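Local structure of proteolytically activated form of PPO4 Tyrosinase (Agaricus bisporus var. bisporus H97, 4OUA) at residues T80-T88 and W229-E237. The protein uses a pair of copper ions to hydroxylate monophenols to o-diphenols and oxidise these to reactive o-quinones, the first step of melanin synthesis. Residues are numbered along the deposited sequence; the frame is centred on the assembly and turned at random.
Sequences THSQVLFPT and WEAFSNHGE. With CU1 (copper (I) ion), chain C.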
loop_
_atom_site.group_PDB
_atom_site.type_symbol
_atom_site.label_atom_id
_atom_site.label_comp_id
_atom_site.label_asym_id
_atom_site.label_seq_id
_atom_site.Cartn_x
_atom_site.Cartn_y
_atom_site.Cartn_z
ATOM N N THR A 80 -2.003 10.087 -6.914
ATOM C CA THR A 80 -2.496 11.418 -6.603
ATOM C C THR A 80 -1.939 11.890 -5.267
ATOM O O THR A 80 -2.205 11.291 -4.226
ATOM C CB THR A 80 -4.028 11.447 -6.558
ATOM O OG1 THR A 80 -4.490 10.531 -5.558
ATOM C CG2 THR A 80 -4.602 11.048 -7.906
ATOM N N HIS A 81 -1.161 12.966 -5.304
ATOM C CA HIS A 81 -0.513 13.477 -4.105
ATOM C C HIS A 81 -0.745 14.977 -3.968
ATOM O O HIS A 81 -0.794 15.697 -4.964
ATOM C CB HIS A 81 0.986 13.163 -4.138
ATOM C CG HIS A 81 1.293 11.720 -4.398
ATOM N ND1 HIS A 81 1.781 11.269 -5.605
ATOM C CD2 HIS A 81 1.169 10.625 -3.611
ATOM C CE1 HIS A 81 1.950 9.960 -5.549
ATOM N NE2 HIS A 81 1.585 9.543 -4.349
ATOM N N SER A 82 -0.895 15.436 -2.728
ATOM C CA SER A 82 -1.145 16.846 -2.442
ATOM C C SER A 82 -2.516 17.294 -2.944
ATOM O O SER A 82 -2.752 18.483 -3.156
ATOM C CB SER A 82 -0.051 17.718 -3.060
ATOM O OG SER A 82 1.233 17.296 -2.638
ATOM N N GLN A 83 -3.418 16.335 -3.130
ATOM C CA GLN A 83 -4.758 16.634 -3.621
ATOM C C GLN A 83 -5.822 15.823 -2.884
ATOM O O GLN A 83 -5.509 14.852 -2.193
ATOM C CB GLN A 83 -4.843 16.374 -5.125
ATOM C CG GLN A 83 -4.163 15.095 -5.564
ATOM C CD GLN A 83 -4.680 14.594 -6.895
ATOM O OE1 GLN A 83 -5.887 14.513 -7.108
ATOM N NE2 GLN A 83 -3.769 14.257 -7.800
ATOM N N VAL A 84 -7.080 16.223 -3.048
ATOM C CA VAL A 84 -8.190 15.634 -2.303
ATOM C C VAL A 84 -8.408 14.150 -2.591
ATOM O O VAL A 84 -9.073 13.457 -1.821
ATOM C CB VAL A 84 -9.509 16.378 -2.595
ATOM C CG1 VAL A 84 -9.490 17.763 -1.970
ATOM C CG2 VAL A 84 -9.752 16.463 -4.094
ATOM N N LEU A 85 -7.847 13.662 -3.692
ATOM C CA LEU A 85 -8.089 12.288 -4.120
ATOM C C LEU A 85 -7.070 11.297 -3.567
ATOM O O LEU A 85 -7.145 10.106 -3.862
ATOM C CB LEU A 85 -8.101 12.201 -5.647
ATOM C CG LEU A 85 -9.246 12.923 -6.357
ATOM C CD1 LEU A 85 -9.226 12.608 -7.840
ATOM C CD2 LEU A 85 -10.583 12.543 -5.736
ATOM N N PHE A 86 -6.127 11.789 -2.769
ATOM C CA PHE A 86 -5.043 10.951 -2.259
ATOM C C PHE A 86 -5.542 9.677 -1.578
ATOM O O PHE A 86 -5.128 8.577 -1.942
ATOM C CB PHE A 86 -4.164 11.738 -1.282
ATOM C CG PHE A 86 -3.165 10.885 -0.553
ATOM C CD1 PHE A 86 -1.989 10.490 -1.170
ATOM C CD2 PHE A 86 -3.404 10.471 0.747
ATOM C CE1 PHE A 86 -1.070 9.699 -0.504
ATOM C CE2 PHE A 86 -2.488 9.681 1.418
ATOM C CZ PHE A 86 -1.319 9.295 0.790
ATOM N N PRO A 87 -6.432 9.822 -0.585
ATOM C CA PRO A 87 -6.933 8.652 0.148
ATOM C C PRO A 87 -7.651 7.639 -0.743
ATOM O O PRO A 87 -7.378 6.443 -0.642
ATOM C CB PRO A 87 -7.903 9.267 1.162
ATOM C CG PRO A 87 -7.429 10.671 1.333
ATOM C CD PRO A 87 -6.945 11.083 -0.021
ATOM N N THR A 88 -8.550 8.108 -1.603
ATOM C CA THR A 88 -9.371 7.207 -2.407
ATOM C C THR A 88 -8.581 6.534 -3.525
ATOM O O THR A 88 -8.797 5.359 -3.816
ATOM C CB THR A 88 -10.579 7.940 -3.027
ATOM O OG1 THR A 88 -10.124 9.050 -3.809
ATOM C CG2 THR A 88 -11.513 8.441 -1.939
ATOM N N TRP A 229 -12.502 17.435 5.169
ATOM C CA TRP A 229 -11.794 16.512 4.291
ATOM C C TRP A 229 -10.501 17.102 3.735
ATOM O O TRP A 229 -9.529 16.381 3.507
ATOM C CB TRP A 229 -12.707 16.086 3.138
ATOM C CG TRP A 229 -12.050 15.177 2.145
ATOM C CD1 TRP A 229 -11.469 15.535 0.964
ATOM C CD2 TRP A 229 -11.910 13.755 2.245
ATOM N NE1 TRP A 229 -10.976 14.425 0.323
ATOM C CE2 TRP A 229 -11.234 13.320 1.089
ATOM C CE3 TRP A 229 -12.293 12.809 3.200
ATOM C CZ2 TRP A 229 -10.929 11.980 0.863
ATOM C CZ3 TRP A 229 -11.989 11.480 2.974
ATOM C CH2 TRP A 229 -11.314 11.077 1.814
ATOM N N GLU A 230 -10.493 18.412 3.514
ATOM C CA GLU A 230 -9.334 19.074 2.926
ATOM C C GLU A 230 -8.095 18.935 3.801
ATOM O O GLU A 230 -7.009 18.639 3.307
ATOM C CB GLU A 230 -9.632 20.553 2.674
ATOM C CG GLU A 230 -9.653 20.935 1.202
ATOM C CD GLU A 230 -8.308 20.729 0.527
ATOM O OE1 GLU A 230 -7.278 20.719 1.235
ATOM O OE2 GLU A 230 -8.281 20.578 -0.714
ATOM N N ALA A 231 -8.261 19.145 5.104
ATOM C CA ALA A 231 -7.142 19.074 6.035
ATOM C C ALA A 231 -6.730 17.630 6.314
ATOM O O ALA A 231 -5.651 17.376 6.848
ATOM C CB ALA A 231 -7.491 19.784 7.332
ATOM N N PHE A 232 -7.593 16.688 5.946
ATOM C CA PHE A 232 -7.342 15.275 6.210
ATOM C C PHE A 232 -6.801 14.531 4.990
ATOM O O PHE A 232 -5.976 13.627 5.122
ATOM C CB PHE A 232 -8.626 14.598 6.697
ATOM C CG PHE A 232 -8.566 13.095 6.677
ATOM C CD1 PHE A 232 -7.953 12.397 7.704
ATOM C CD2 PHE A 232 -9.128 12.380 5.631
ATOM C CE1 PHE A 232 -7.899 11.018 7.690
ATOM C CE2 PHE A 232 -9.076 11.000 5.610
ATOM C CZ PHE A 232 -8.461 10.318 6.641
ATOM N N SER A 233 -7.226 14.926 3.806
ATOM C CA SER A 233 -6.866 14.226 2.594
ATOM C C SER A 233 -5.447 14.370 2.154
ATOM O O SER A 233 -4.786 13.394 1.911
ATOM C CB SER A 233 -7.738 14.700 1.480
ATOM O OG SER A 233 -8.166 15.970 1.798
ATOM N N ASN A 234 -4.994 15.593 1.999
ATOM C CA ASN A 234 -3.673 15.820 1.493
ATOM C C ASN A 234 -2.879 16.733 2.350
ATOM O O ASN A 234 -3.362 17.258 3.295
ATOM C CB ASN A 234 -3.756 16.399 0.122
ATOM C CG ASN A 234 -4.526 17.662 0.090
ATOM O OD1 ASN A 234 -4.014 18.686 -0.241
ATOM N ND2 ASN A 234 -5.761 17.586 0.416
ATOM N N HIS A 235 -1.636 16.919 1.973
ATOM C CA HIS A 235 -0.715 17.726 2.719
ATOM C C HIS A 235 -0.431 19.072 2.102
ATOM O O HIS A 235 -0.055 19.970 2.805
ATOM C CB HIS A 235 0.590 16.977 2.899
ATOM C CG HIS A 235 1.269 16.631 1.623
ATOM N ND1 HIS A 235 2.109 15.560 1.495
ATOM C CD2 HIS A 235 1.228 17.217 0.412
ATOM C CE1 HIS A 235 2.562 15.505 0.262
ATOM N NE2 HIS A 235 2.039 16.497 -0.417
ATOM N N GLY A 236 -0.609 19.199 0.799
ATOM C CA GLY A 236 -0.027 20.271 0.023
ATOM C C GLY A 236 -0.368 21.560 0.650
ATOM O O GLY A 236 -1.356 21.586 1.316
ATOM N N GLU A 237 0.423 22.610 0.488
ATOM C CA GLU A 237 1.771 22.566 -0.022
ATOM C C GLU A 237 2.696 22.476 1.164
ATOM O O GLU A 237 3.459 23.365 1.448
ATOM C CB GLU A 237 2.088 23.815 -0.839
ATOM C CG GLU A 237 1.291 23.999 -2.116
ATOM C CD GLU A 237 -0.043 24.668 -1.903
ATOM O OE1 GLU A 237 -0.388 24.947 -0.742
ATOM O OE2 GLU A 237 -0.744 24.918 -2.891
HETATM CU CU CU1 C . 1.173 7.554 -3.810
HETATM O O HOH W 1 2.881 7.804 -2.122
#
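S82 and G236 are the closest CA pair (4.4 Å) between residues 80-88, which lead into helix 86-109, and the short helix 229-233 with the loop that follows it. V84, in the type I turn from Q83 to F86, presents its carbonyl to the indole of W229: NE1 donates to V84 O at 3.0 Å, in the carbonyl plane on a lone pair, with the oxygen also near the ring plane. A chi1 of 178° swings the indole away from the backbone N, and its six-membered ring also reaches P87, whose CG lies 3.8 Å from CZ2. V84 CG1 touches E230 OE2 in a van der Waals contact, while OE1 bonds H242. The F86 ring approaches S233 O obliquely, CD2 at 3.4 Å, and N234 packs CB 3.3 Å from Q83 N. Beside the S82-G236 approach, H235 NE2 donates to S82 OG at the ring edge, while ND1 bonds D251; E308 also bonds S82 OG, and E247 OE1 takes both S82 N and H235 N. Bonded on both nitrogens, the H235 imidazole is fixed in its rotation. Neighbouring H81 binds copper through NE2 at 2.1 Å, alongside H56 and H90; a thioether ties its CE1 to C79 SG, and the polar network at S82 probably steadies this ligand's adjoining backbone.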